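Local coordinates for protein glucose dehydrogenase (Serratia sp. FS14, PDB 7CDY) that belongs to the glucose/sorbosone dehydrogenase family, enzymes built on a beta-propeller fold, and carries a bound calcium ion, at residues G288-A294 with G316-R320. Residues are numbered along the deposited sequence; the frame is centred on the assembly and turned at random.
Sequences GALAQKA and GERIR
The carbonyl oxygen of Ala289 takes two backbone N-H groups from opposite faces of its plane: Ala294 N, within its own hairpin, and Ile319 N from the other segment. The bond from Ile319 N to Ala289 O is 3.2 Å long and nearly straight (166° at the hydrogen), although the donor stands well above the carbonyl plane. Opposite Ala289 the hairpin holds both Lys293 and Ala294, a G1 beta bulge whose first residue, Lys293, has left-handed backbone angles. Leu290 touches two guanidinium groups with different atoms: CB sits over a face of that of Arg318, 3.7 Å above its plane, and CD1 over a face of that of Arg320, 3.7 Å from Arg320 NH1, each offset toward the rim. Arg318 CG, turned beside its backbone N (chi1 -64°), lies 3.3 Å from Leu290 O; the bend at chi3 (47°) swings the guanidinium back against Leu290. On the other flank Ile319 CG2 meets Gly288 CA at 3.6 Å, while Ile319 O, buried here, finds no polar partner. The extended Lys293 chain runs beside Gly316; one water links Lys293 NZ to Gly316 O, a second Lys293 O to Gly316 N. Asp335 forms salt bridges with both arginines. The contact joins two neighbouring antiparallel sheets of the propeller: the turn between strands 284-289 and 294-301 meets the start of strand 319-324, which pairs with strand 330-334, while Gln194 of strand 192-198 touches Leu290 and Arg320.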
# COMPACT_ATOMS: atom_id res chain seq x y z
N GLY A 288 5.42 -6.59 5.91
CA GLY A 288 6.81 -6.67 5.51
C GLY A 288 7.66 -5.61 6.19
O GLY A 288 7.19 -4.53 6.55
N ALA A 289 8.94 -5.93 6.38
CA ALA A 289 9.94 -4.98 6.88
C ALA A 289 11.02 -4.81 5.82
O ALA A 289 11.70 -5.78 5.46
CB ALA A 289 10.54 -5.44 8.21
N LEU A 290 11.14 -3.59 5.29
CA LEU A 290 12.20 -3.29 4.33
C LEU A 290 13.56 -3.14 5.02
O LEU A 290 14.49 -3.90 4.74
CB LEU A 290 11.86 -2.01 3.55
CG LEU A 290 10.64 -2.09 2.63
CD1 LEU A 290 10.19 -0.68 2.23
CD2 LEU A 290 10.94 -2.91 1.39
N ALA A 291 13.67 -2.19 5.95
CA ALA A 291 14.97 -1.91 6.56
C ALA A 291 15.45 -3.08 7.41
O ALA A 291 16.64 -3.40 7.40
CB ALA A 291 14.89 -0.63 7.39
N GLN A 292 14.54 -3.73 8.14
CA GLN A 292 14.93 -4.86 8.98
C GLN A 292 14.89 -6.20 8.26
O GLN A 292 15.23 -7.22 8.87
CB GLN A 292 14.11 -4.88 10.29
CG GLN A 292 14.60 -3.83 11.28
CD GLN A 292 13.72 -3.73 12.51
OE1 GLN A 292 12.88 -4.59 12.77
NE2 GLN A 292 13.91 -2.65 13.28
N LYS A 293 14.50 -6.22 6.99
CA LYS A 293 14.64 -7.40 6.12
C LYS A 293 13.98 -8.63 6.74
O LYS A 293 14.61 -9.66 6.99
CB LYS A 293 16.11 -7.67 5.77
CG LYS A 293 16.79 -6.51 5.07
CD LYS A 293 18.26 -6.79 4.80
CE LYS A 293 18.92 -5.60 4.12
NZ LYS A 293 20.34 -5.88 3.78
N ALA A 294 12.68 -8.51 7.00
CA ALA A 294 11.97 -9.55 7.74
C ALA A 294 10.48 -9.45 7.47
O ALA A 294 10.00 -8.53 6.80
CB ALA A 294 12.26 -9.46 9.24
N GLY A 316 17.89 -11.99 4.74
CA GLY A 316 18.55 -10.84 4.16
C GLY A 316 17.80 -10.16 3.03
O GLY A 316 18.42 -9.44 2.26
N GLU A 317 16.48 -10.36 2.94
CA GLU A 317 15.67 -9.79 1.87
C GLU A 317 14.74 -8.71 2.42
O GLU A 317 14.08 -8.90 3.45
CB GLU A 317 14.88 -10.89 1.17
CG GLU A 317 15.81 -11.87 0.44
CD GLU A 317 15.12 -13.11 -0.10
OE1 GLU A 317 15.55 -13.59 -1.18
OE2 GLU A 317 14.20 -13.64 0.54
N ARG A 318 14.70 -7.57 1.72
CA ARG A 318 13.77 -6.49 2.03
C ARG A 318 12.37 -6.89 1.59
O ARG A 318 12.15 -7.11 0.39
CB ARG A 318 14.22 -5.25 1.27
CG ARG A 318 15.59 -4.74 1.70
CD ARG A 318 16.17 -3.77 0.68
NE ARG A 318 15.22 -2.75 0.24
CZ ARG A 318 14.95 -1.64 0.91
NH1 ARG A 318 15.55 -1.38 2.06
NH2 ARG A 318 14.06 -0.77 0.43
N ILE A 319 11.43 -6.98 2.52
CA ILE A 319 10.09 -7.47 2.19
C ILE A 319 9.20 -6.28 1.84
O ILE A 319 8.89 -5.45 2.70
CB ILE A 319 9.49 -8.34 3.30
CG1 ILE A 319 10.42 -9.52 3.63
CG2 ILE A 319 8.10 -8.83 2.90
CD1 ILE A 319 10.87 -10.33 2.42
N ARG A 320 8.80 -6.20 0.57
CA ARG A 320 8.07 -5.07 0.02
C ARG A 320 6.57 -5.29 -0.04
O ARG A 320 5.79 -4.33 0.10
CB ARG A 320 8.59 -4.80 -1.40
CG ARG A 320 7.73 -3.93 -2.32
CD ARG A 320 7.69 -2.46 -1.91
NE ARG A 320 8.97 -1.77 -2.11
CZ ARG A 320 9.26 -0.58 -1.60
NH1 ARG A 320 8.37 0.07 -0.86
NH2 ARG A 320 10.44 -0.04 -1.81
O HOH W 1 17.14 -10.64 7.05
O HOH W 2 21.01 -8.29 2.72